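Local coordinates for protein PHB depolymerase (Penicillium funiculosum, PDB 2D81) that hydrolyses the ester bonds of poly(3-hydroxybutyrate), a circularly permuted alpha/beta-hydrolase that holds a trimer of (R)-3-hydroxybutyrate units in its active-site crevice, at residues A51-Y56 / I272-L278; F137-G143 / Q243-K249; S33-N37 / V307-K311. All coordinates share one frame; numbering follows the deposited sequence.

Contact 1 (A51-Y56 / I272-L278); sequences ARNQYY and IWNGGVL. With RB3 ((1R)-3-{[(1R)-3-methoxy-1-methyl-3-oxopropyl]oxy}-1-methyl-3-oxopropyl (3R)-3-hydroxybutanoate), chain C.
The amide of N274 reaches into the turn at 51-56 and uses its nitrogen on two backbone carbonyls there. N274 ND2 donates to Q54 O at 2.9 Å with an N-H...O angle of 161°, and more weakly to R52 O at 3.2 Å. Q54 O lies close to the plane of the N274 amide, yet the donor stands above the Q54 carbonyl plane instead of within it. N274 CG sits between its own backbone N and carbonyl carbon (chi1 78°), which sends the amide into the turn. Beside it, R52 lies across W273: CG packs over the face of the five-membered ring, 4.1 Å from its centroid, while W273 NE1 lies over one face of the guanidinium, the two planes 39° apart. The guanidinium is held by salt bridges to D49 and D296, and W273 NE1 donates to S293 O. At G275, whose CA lies 3.6 Å from Y55 CE1, a side chain would clash with the tyrosine ring. Three waters complete the seam; one accepts from Y55 OH at 2.7 Å and donates to G275 O and V277 O. Toward the pocket, Y56 CE2 meets L278 CD2 at 3.7 Å, and Y56 CD1 lies 3.7 Å from C4B of the bound trimer. Polar bonds and waters thus tie the two segments together, and next to them carbon atoms of Y56 and L278 line the trimer, consistent with recognition of a methyl-bearing polyester.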
loop_
_atom_site.group_PDB
_atom_site.type_symbol
_atom_site.label_atom_id
_atom_site.label_comp_id
_atom_site.label_asym_id
_atom_site.label_seq_id
_atom_site.Cartn_x
_atom_site.Cartn_y
_atom_site.Cartn_z
ATOM N N ALA A 51 8.933 13.623 -1.042
ATOM C CA ALA A 51 10.086 13.790 -1.921
ATOM C C ALA A 51 9.916 14.875 -2.978
ATOM O O ALA A 51 10.724 14.969 -3.901
ATOM C CB ALA A 51 10.420 12.461 -2.597
ATOM N N ARG A 52 8.877 15.698 -2.857
ATOM C CA ARG A 52 8.633 16.699 -3.891
ATOM C C ARG A 52 9.598 17.875 -3.790
ATOM O O ARG A 52 10.086 18.366 -4.809
ATOM C CB ARG A 52 7.189 17.214 -3.839
ATOM C CG ARG A 52 6.860 18.176 -4.984
ATOM C CD ARG A 52 5.435 18.698 -4.912
ATOM N NE ARG A 52 4.438 17.695 -5.285
ATOM C CZ ARG A 52 3.991 17.497 -6.523
ATOM N NH1 ARG A 52 3.082 16.561 -6.755
ATOM N NH2 ARG A 52 4.441 18.241 -7.528
ATOM N N ASN A 53 9.877 18.325 -2.568
ATOM C CA ASN A 53 10.690 19.525 -2.381
ATOM C C ASN A 53 11.932 19.319 -1.519
ATOM O O ASN A 53 12.597 20.284 -1.132
ATOM C CB ASN A 53 9.836 20.654 -1.794
ATOM C CG ASN A 53 8.712 21.072 -2.721
ATOM O OD1 ASN A 53 7.551 20.720 -2.513
ATOM N ND2 ASN A 53 9.056 21.819 -3.764
ATOM N N GLN A 54 12.241 18.063 -1.221
ATOM C CA GLN A 54 13.529 17.704 -0.640
ATOM C C GLN A 54 13.948 16.384 -1.270
ATOM O O GLN A 54 13.100 15.609 -1.720
ATOM C CB GLN A 54 13.405 17.566 0.881
ATOM C CG GLN A 54 12.593 16.368 1.343
ATOM C CD GLN A 54 12.064 16.529 2.757
ATOM O OE1 GLN A 54 12.787 16.958 3.661
ATOM N NE2 GLN A 54 10.797 16.179 2.957
ATOM N N TYR A 55 15.250 16.127 -1.329
ATOM C CA TYR A 55 15.723 14.968 -2.071
ATOM C C TYR A 55 15.222 13.689 -1.400
ATOM O O TYR A 55 15.095 13.628 -0.177
ATOM C CB TYR A 55 17.252 14.964 -2.148
ATOM C CG TYR A 55 17.782 14.075 -3.248
ATOM C CD1 TYR A 55 17.488 14.345 -4.586
ATOM C CD2 TYR A 55 18.556 12.952 -2.957
ATOM C CE1 TYR A 55 17.952 13.521 -5.606
ATOM C CE2 TYR A 55 19.026 12.119 -3.972
ATOM C CZ TYR A 55 18.719 12.412 -5.293
ATOM O OH TYR A 55 19.182 11.598 -6.300
ATOM N N TYR A 56 14.920 12.674 -2.203
ATOM C CA TYR A 56 14.204 11.512 -1.693
ATOM C C TYR A 56 14.988 10.755 -0.619
ATOM O O TYR A 56 14.392 10.120 0.250
ATOM C CB TYR A 56 13.835 10.570 -2.849
ATOM C CG TYR A 56 14.984 9.735 -3.357
ATOM C CD1 TYR A 56 15.283 8.502 -2.778
ATOM C CD2 TYR A 56 15.793 10.186 -4.398
ATOM C CE1 TYR A 56 16.360 7.740 -3.219
ATOM C CE2 TYR A 56 16.873 9.432 -4.849
ATOM C CZ TYR A 56 17.149 8.212 -4.255
ATOM O OH TYR A 56 18.215 7.460 -4.691
ATOM N N ILE A 272 12.973 13.527 -12.055
ATOM C CA ILE A 272 12.081 13.383 -10.909
ATOM C C ILE A 272 11.788 14.745 -10.291
ATOM O O ILE A 272 12.238 15.772 -10.806
ATOM C CB ILE A 272 12.676 12.435 -9.839
ATOM C CG1 ILE A 272 14.090 12.876 -9.454
ATOM C CG2 ILE A 272 12.694 11.009 -10.371
ATOM C CD1 ILE A 272 14.676 12.076 -8.294
ATOM N N TRP A 273 11.022 14.762 -9.202
ATOM C CA TRP A 273 10.571 16.029 -8.631
ATOM C C TRP A 273 11.703 17.008 -8.343
ATOM O O TRP A 273 11.591 18.195 -8.652
ATOM C CB TRP A 273 9.772 15.799 -7.345
ATOM C CG TRP A 273 8.333 15.447 -7.577
ATOM C CD1 TRP A 273 7.507 15.958 -8.540
ATOM C CD2 TRP A 273 7.528 14.560 -6.789
ATOM N NE1 TRP A 273 6.238 15.446 -8.397
ATOM C CE2 TRP A 273 6.224 14.585 -7.330
ATOM C CE3 TRP A 273 7.782 13.749 -5.676
ATOM C CZ2 TRP A 273 5.175 13.829 -6.795
ATOM C CZ3 TRP A 273 6.739 12.998 -5.142
ATOM C CH2 TRP A 273 5.451 13.044 -5.705
ATOM N N ASN A 274 12.787 16.522 -7.747
ATOM C CA ASN A 274 13.926 17.390 -7.460
ATOM C C ASN A 274 15.213 16.585 -7.355
ATOM O O ASN A 274 15.189 15.396 -7.030
ATOM C CB ASN A 274 13.685 18.162 -6.159
ATOM C CG ASN A 274 13.926 17.316 -4.922
ATOM O OD1 ASN A 274 15.061 17.178 -4.458
ATOM N ND2 ASN A 274 12.861 16.732 -4.389
ATOM N N GLY A 275 16.337 17.236 -7.639
ATOM C CA GLY A 275 17.621 16.567 -7.539
ATOM C C GLY A 275 18.082 15.936 -8.840
ATOM O O GLY A 275 19.099 15.242 -8.868
ATOM N N GLY A 276 17.335 16.162 -9.917
ATOM C CA GLY A 276 17.770 15.700 -11.223
ATOM C C GLY A 276 17.022 14.502 -11.779
ATOM O O GLY A 276 15.816 14.565 -12.019
ATOM N N VAL A 277 17.744 13.405 -11.991
ATOM C CA VAL A 277 17.189 12.246 -12.681
ATOM C C VAL A 277 17.377 10.984 -11.855
ATOM O O VAL A 277 18.193 10.951 -10.932
ATOM C CB VAL A 277 17.867 12.030 -14.046
ATOM C CG1 VAL A 277 17.750 13.290 -14.884
ATOM C CG2 VAL A 277 19.324 11.640 -13.849
ATOM N N LEU A 278 16.625 9.945 -12.200
ATOM C CA LEU A 278 16.695 8.683 -11.478
ATOM C C LEU A 278 16.007 7.586 -12.290
ATOM O O LEU A 278 14.991 7.828 -12.945
ATOM C CB LEU A 278 16.008 8.830 -10.116
ATOM C CG LEU A 278 16.330 7.773 -9.060
ATOM C CD1 LEU A 278 17.766 7.957 -8.589
ATOM C CD2 LEU A 278 15.372 7.900 -7.887
HETATM O O1M RB3 C . 15.069 0.601 0.045
HETATM C C1A RB3 C . 13.906 0.607 -0.414
HETATM O O1A RB3 C . 13.501 -0.058 -1.392
HETATM C C2A RB3 C . 12.889 1.509 0.288
HETATM C C3A RB3 C . 12.261 2.506 -0.689
HETATM C C4A RB3 C . 11.276 3.388 0.080
HETATM O O3A RB3 C . 13.296 3.326 -1.257
HETATM C C1B RB3 C . 13.073 3.612 -2.569
HETATM O O1B RB3 C . 11.936 3.574 -3.037
HETATM C C2B RB3 C . 14.273 3.978 -3.445
HETATM C C3B RB3 C . 13.879 4.639 -4.770
HETATM C C4B RB3 C . 13.179 5.980 -4.539
HETATM O O3B RB3 C . 15.066 4.876 -5.543
HETATM C C1C RB3 C . 15.434 3.791 -6.277
HETATM O O1C RB3 C . 15.258 2.655 -5.839
HETATM C C2C RB3 C . 16.082 4.004 -7.647
HETATM C C3C RB3 C . 17.487 3.401 -7.690
HETATM C C4C RB3 C . 18.136 3.647 -9.054
HETATM O O3C RB3 C . 18.285 3.971 -6.649
HETATM O O HOH W 1 9.839 20.205 -6.725
HETATM O O HOH W 2 18.578 12.571 -8.700
HETATM O O HOH W 3 14.381 13.459 -4.927
#

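Contact 2 (F137-G143 / Q243-K249); sequences FPTDFNG and QNTGYNK
F137 presents one ring face to T245, whose CG2 sits over the ring centre, 4.0 Å from the centroid and 11° off the normal, a CH-pi contact in which the two side chains cross at about a right angle. The phenylalanine gets there with CG anti to its backbone nitrogen (chi1 -164°). Y247 comes to another part of the same ring: its OH lies at the F137 edge, 3.4 Å from CE1, and the ring planes meet obliquely at 52°. That hydroxyl is hydrogen-bonded to S16, and F43 also meets the F137 ring. With an alanine here, T245 CG2 and the Y247 ring would probably lose the surface they pack on, opening a gap between strand 137-139 and the helical segment. F141 is covered on both faces. K249 CE lies over one, 3.9 Å from the centroid, and K249 NZ follows at 4.9 Å, near the ring normal, in a cation-pi contact; T139 OG1 and a water lie over the opposite face. F141 CZ comes 3.1 Å from N244 O. The same water bridges T139 OG1 and N244 O, 2.8 Å from the latter, where no direct hydrogen bond joins the segments; T139 OG1 is also bonded to S158 O. N244 ND2, near G143, is held by D146 and A144. G246 has positive phi, where a side chain would jam against the preceding carbonyl O and also crowd F141. The arrangement is buried packing beside the central sheet of the alpha/beta-hydrolase fold: the small parallel pair 137-139/157-159 and the loop after strand 137-139 lie against the two short helices 240-244 and 247-251 that precede strand 256-260.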
loop_
_atom_site.group_PDB
_atom_site.type_symbol
_atom_site.label_atom_id
_atom_site.label_comp_id
_atom_site.label_asym_id
_atom_site.label_seq_id
_atom_site.Cartn_x
_atom_site.Cartn_y
_atom_site.Cartn_z
ATOM N N PHE A 137 8.748 -6.869 5.499
ATOM C CA PHE A 137 7.335 -7.006 5.840
ATOM C C PHE A 137 7.195 -7.946 7.035
ATOM O O PHE A 137 7.646 -9.086 6.985
ATOM C CB PHE A 137 6.528 -7.566 4.668
ATOM C CG PHE A 137 5.049 -7.371 4.824
ATOM C CD1 PHE A 137 4.412 -6.288 4.227
ATOM C CD2 PHE A 137 4.304 -8.227 5.626
ATOM C CE1 PHE A 137 3.058 -6.059 4.430
ATOM C CE2 PHE A 137 2.944 -8.005 5.838
ATOM C CZ PHE A 137 2.320 -6.915 5.236
ATOM N N PRO A 138 6.553 -7.481 8.119
ATOM C CA PRO A 138 6.370 -8.301 9.322
ATOM C C PRO A 138 5.221 -9.310 9.267
ATOM O O PRO A 138 4.060 -8.932 9.118
ATOM C CB PRO A 138 6.153 -7.256 10.408
ATOM C CG PRO A 138 5.342 -6.218 9.679
ATOM C CD PRO A 138 6.052 -6.108 8.334
ATOM N N THR A 139 5.553 -10.592 9.407
ATOM C CA THR A 139 4.533 -11.625 9.585
ATOM C C THR A 139 4.851 -12.429 10.841
ATOM O O THR A 139 5.838 -12.158 11.524
ATOM C CB THR A 139 4.488 -12.588 8.387
ATOM O OG1 THR A 139 5.538 -13.556 8.504
ATOM C CG2 THR A 139 4.671 -11.821 7.086
ATOM N N ASP A 140 4.019 -13.420 11.149
ATOM C CA ASP A 140 4.292 -14.279 12.295
ATOM C C ASP A 140 4.404 -15.741 11.885
ATOM O O ASP A 140 4.170 -16.642 12.687
ATOM C CB ASP A 140 3.202 -14.102 13.358
ATOM C CG ASP A 140 1.853 -14.634 12.914
ATOM O OD1 ASP A 140 1.583 -14.664 11.692
ATOM O OD2 ASP A 140 1.052 -15.009 13.799
ATOM N N PHE A 141 4.770 -15.972 10.630
ATOM C CA PHE A 141 5.002 -17.328 10.154
ATOM C C PHE A 141 6.186 -17.404 9.197
ATOM O O PHE A 141 6.652 -16.386 8.679
ATOM C CB PHE A 141 3.730 -17.881 9.497
ATOM C CG PHE A 141 3.269 -17.105 8.293
ATOM C CD1 PHE A 141 3.582 -17.539 7.009
ATOM C CD2 PHE A 141 2.513 -15.945 8.442
ATOM C CE1 PHE A 141 3.144 -16.833 5.886
ATOM C CE2 PHE A 141 2.072 -15.232 7.326
ATOM C CZ PHE A 141 2.389 -15.678 6.046
ATOM N N ASN A 142 6.677 -18.620 8.982
ATOM C CA ASN A 142 7.876 -18.843 8.186
ATOM C C ASN A 142 7.524 -19.051 6.717
ATOM O O ASN A 142 7.581 -20.170 6.202
ATOM C CB ASN A 142 8.630 -20.060 8.732
ATOM C CG ASN A 142 9.211 -19.812 10.109
ATOM O OD1 ASN A 142 9.369 -20.739 10.908
ATOM N ND2 ASN A 142 9.546 -18.559 10.393
ATOM N N GLY A 143 7.154 -17.963 6.049
ATOM C CA GLY A 143 6.845 -18.036 4.635
ATOM C C GLY A 143 8.025 -18.525 3.817
ATOM O O GLY A 143 9.178 -18.244 4.144
ATOM N N GLN A 243 1.664 -14.440 -1.315
ATOM C CA GLN A 243 1.457 -15.604 -0.460
ATOM C C GLN A 243 2.065 -15.485 0.934
ATOM O O GLN A 243 1.501 -15.993 1.904
ATOM C CB GLN A 243 2.012 -16.859 -1.134
ATOM C CG GLN A 243 1.322 -17.223 -2.436
ATOM C CD GLN A 243 1.871 -18.499 -3.036
ATOM O OE1 GLN A 243 3.071 -18.614 -3.289
ATOM N NE2 GLN A 243 0.994 -19.468 -3.270
ATOM N N ASN A 244 3.213 -14.823 1.034
ATOM C CA ASN A 244 3.994 -14.831 2.271
ATOM C C ASN A 244 3.641 -13.715 3.259
ATOM O O ASN A 244 4.107 -13.732 4.397
ATOM C CB ASN A 244 5.490 -14.750 1.949
ATOM C CG ASN A 244 6.058 -16.060 1.428
ATOM O OD1 ASN A 244 5.363 -16.846 0.787
ATOM N ND2 ASN A 244 7.339 -16.287 1.688
ATOM N N THR A 245 2.830 -12.749 2.832
ATOM C CA THR A 245 2.534 -11.595 3.676
ATOM C C THR A 245 1.412 -11.864 4.670
ATOM O O THR A 245 1.349 -11.235 5.725
ATOM C CB THR A 245 2.151 -10.362 2.839
ATOM O OG1 THR A 245 1.136 -10.720 1.895
ATOM C CG2 THR A 245 3.373 -9.819 2.106
ATOM N N GLY A 246 0.517 -12.784 4.326
ATOM C CA GLY A 246 -0.516 -13.173 5.271
ATOM C C GLY A 246 -1.847 -12.444 5.162
ATOM O O GLY A 246 -2.743 -12.687 5.968
ATOM N N TYR A 247 -1.994 -11.557 4.180
ATOM C CA TYR A 247 -3.278 -10.881 3.979
ATOM C C TYR A 247 -4.379 -11.891 3.686
ATOM O O TYR A 247 -5.494 -11.777 4.202
ATOM C CB TYR A 247 -3.223 -9.898 2.808
ATOM C CG TYR A 247 -2.377 -8.666 3.024
ATOM C CD1 TYR A 247 -1.040 -8.642 2.645
ATOM C CD2 TYR A 247 -2.930 -7.506 3.570
ATOM C CE1 TYR A 247 -0.270 -7.492 2.797
ATOM C CE2 TYR A 247 -2.170 -6.353 3.730
ATOM C CZ TYR A 247 -0.840 -6.353 3.337
ATOM O OH TYR A 247 -0.086 -5.215 3.473
ATOM N N ASN A 248 -4.066 -12.867 2.841
ATOM C CA ASN A 248 -5.089 -13.768 2.331
ATOM C C ASN A 248 -5.687 -14.626 3.435
ATOM O O ASN A 248 -6.861 -14.988 3.372
ATOM C CB ASN A 248 -4.518 -14.665 1.228
ATOM C CG ASN A 248 -3.997 -13.872 0.049
ATOM O OD1 ASN A 248 -4.387 -12.723 -0.156
ATOM N ND2 ASN A 248 -3.123 -14.486 -0.740
ATOM N N LYS A 249 -4.882 -14.945 4.446
ATOM C CA LYS A 249 -5.356 -15.734 5.581
ATOM C C LYS A 249 -6.532 -15.051 6.268
ATOM O O LYS A 249 -7.493 -15.707 6.677
ATOM C CB LYS A 249 -4.227 -15.939 6.595
ATOM C CG LYS A 249 -3.030 -16.694 6.045
ATOM C CD LYS A 249 -1.964 -16.884 7.111
ATOM C CE LYS A 249 -0.790 -17.681 6.574
ATOM N NZ LYS A 249 -1.204 -19.042 6.131
HETATM O O HOH W 4 5.949 -14.999 6.014
#

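Contact 3 (S33-N37 / V307-K311); sequences SDVFN and VGQVK
V35 and F36, in the loop that leads from helix 20-31 into strand 39-43, pack where this loop and helix 301-314 meet beside the central sheet of the alpha/beta-hydrolase fold. The contact is essentially apolar, with no hydrogen bond between the segments. V35 divides its two methyls: CG1 meets V310 CG1 at 4.0 Å, while CG2 meets V307 CG1 at 4.2 Å. The V35 side chain is turned with CG1 anti to the backbone nitrogen (chi1 176°), which spreads the methyls to V310 and V307, about one helical turn apart. F36 adds its far end: V307 CG2 lies at the ring edge, 4.2 Å from CE1, and V310 CG2 approaches CZ obliquely at 4.3 Å. V35 CG1 covers one face of the F36 ring, joining the two loop residues into one surface. V13, V15 and V225 on the central strands and L28 on helix 20-31 also touch F36, placing its ring between the sheet and the neighbouring helices. Polar interactions are local or peripheral. N37 ND2 bonds to D34 O at 3.2 Å, bracketing the inverse gamma turn centred on F36, and also to P10 O. The acidic D34 and basic K311 do not meet, although their opposite charges may attract weakly across 5.1 Å between OD2 and NZ. K311 instead lays the end of its chain beside V35, with NZ 4.0 Å from V35 CG2.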
loop_
_atom_site.group_PDB
_atom_site.type_symbol
_atom_site.label_atom_id
_atom_site.label_comp_id
_atom_site.label_asym_id
_atom_site.label_seq_id
_atom_site.Cartn_x
_atom_site.Cartn_y
_atom_site.Cartn_z
ATOM N N SER A 33 -8.806 9.799 -0.952
ATOM C CA SER A 33 -9.416 9.445 0.323
ATOM C C SER A 33 -10.898 9.105 0.160
ATOM O O SER A 33 -11.467 8.395 0.986
ATOM C CB SER A 33 -9.242 10.585 1.333
ATOM O OG SER A 33 -9.845 11.787 0.883
ATOM N N ASP A 34 -11.513 9.600 -0.911
ATOM C CA ASP A 34 -12.913 9.302 -1.193
ATOM C C ASP A 34 -13.110 7.867 -1.683
ATOM O O ASP A 34 -14.150 7.254 -1.433
ATOM C CB ASP A 34 -13.465 10.285 -2.235
ATOM C CG ASP A 34 -12.711 10.224 -3.553
ATOM O OD1 ASP A 34 -11.469 10.330 -3.535
ATOM O OD2 ASP A 34 -13.359 10.072 -4.613
ATOM N N VAL A 35 -12.109 7.338 -2.376
ATOM C CA VAL A 35 -12.159 5.973 -2.893
ATOM C C VAL A 35 -11.784 4.989 -1.790
ATOM O O VAL A 35 -12.453 3.972 -1.594
ATOM C CB VAL A 35 -11.183 5.790 -4.076
ATOM C CG1 VAL A 35 -11.168 4.334 -4.531
ATOM C CG2 VAL A 35 -11.594 6.694 -5.229
ATOM N N PHE A 36 -10.711 5.299 -1.070
ATOM C CA PHE A 36 -10.274 4.454 0.035
ATOM C C PHE A 36 -10.894 4.950 1.334
ATOM O O PHE A 36 -10.223 5.508 2.202
ATOM C CB PHE A 36 -8.743 4.441 0.086
ATOM C CG PHE A 36 -8.120 3.941 -1.189
ATOM C CD1 PHE A 36 -7.807 4.823 -2.221
ATOM C CD2 PHE A 36 -7.946 2.575 -1.400
ATOM C CE1 PHE A 36 -7.338 4.354 -3.449
ATOM C CE2 PHE A 36 -7.477 2.093 -2.625
ATOM C CZ PHE A 36 -7.174 2.985 -3.652
ATOM N N ASN A 37 -12.199 4.728 1.452
ATOM C CA ASN A 37 -13.011 5.444 2.425
ATOM C C ASN A 37 -13.061 4.827 3.816
ATOM O O ASN A 37 -13.544 5.461 4.753
ATOM C CB ASN A 37 -14.431 5.622 1.883
ATOM C CG ASN A 37 -14.906 4.426 1.094
ATOM O OD1 ASN A 37 -14.840 3.291 1.563
ATOM N ND2 ASN A 37 -15.392 4.673 -0.120
ATOM N N VAL A 307 -6.693 2.956 -8.964
ATOM C CA VAL A 307 -8.067 3.380 -8.726
ATOM C C VAL A 307 -9.007 2.824 -9.793
ATOM O O VAL A 307 -10.153 2.480 -9.503
ATOM C CB VAL A 307 -8.178 4.921 -8.702
ATOM C CG1 VAL A 307 -9.643 5.343 -8.636
ATOM C CG2 VAL A 307 -7.425 5.467 -7.495
ATOM N N GLY A 308 -8.516 2.735 -11.025
ATOM C CA GLY A 308 -9.322 2.185 -12.101
ATOM C C GLY A 308 -9.624 0.719 -11.872
ATOM O O GLY A 308 -10.731 0.248 -12.146
ATOM N N GLN A 309 -8.631 -0.005 -11.369
ATOM C CA GLN A 309 -8.814 -1.394 -10.979
ATOM C C GLN A 309 -9.869 -1.499 -9.887
ATOM O O GLN A 309 -10.764 -2.341 -9.950
ATOM C CB GLN A 309 -7.487 -1.975 -10.484
ATOM C CG GLN A 309 -6.442 -2.148 -11.584
ATOM C CD GLN A 309 -5.101 -2.594 -11.044
ATOM O OE1 GLN A 309 -5.023 -3.173 -9.964
ATOM N NE2 GLN A 309 -4.035 -2.338 -11.802
ATOM N N VAL A 310 -9.764 -0.634 -8.885
ATOM C CA VAL A 310 -10.711 -0.644 -7.779
ATOM C C VAL A 310 -12.126 -0.369 -8.272
ATOM O O VAL A 310 -13.073 -1.055 -7.885
ATOM C CB VAL A 310 -10.330 0.409 -6.719
ATOM C CG1 VAL A 310 -11.458 0.575 -5.715
ATOM C CG2 VAL A 310 -9.053 -0.015 -6.014
ATOM N N LYS A 311 -12.268 0.641 -9.124
ATOM C CA LYS A 311 -13.580 1.034 -9.628
ATOM C C LYS A 311 -14.247 -0.131 -10.353
ATOM O O LYS A 311 -15.460 -0.325 -10.251
ATOM C CB LYS A 311 -13.448 2.216 -10.590
ATOM C CG LYS A 311 -12.837 3.475 -9.989
ATOM C CD LYS A 311 -13.858 4.320 -9.250
ATOM C CE LYS A 311 -13.248 5.651 -8.834
ATOM N NZ LYS A 311 -14.239 6.576 -8.220
#

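Each contact joins residues far apart in sequence, and the three are nested: contact 3 closes the longest loop, contact 1 lies inside it, and contact 2 inside that. Their centres stand about 33 Å (1 and 2), 27 Å (1 and 3) and 25 Å (2 and 3) apart, and none touches another. Contacts 2 and 3 lie on opposite sides of the chain's centre, as do 1 and 2. Strand 277-280 of contact 1 and helix 301-314 of contact 3 are consecutive elements. Contact 3 packs against central strands 13-18 and 221-227, contact 2 sets the pair 137-139/157-159 and helices 240-244 and 247-251 beside strand 39-43, and only contact 1 lines part of the trimer's pocket.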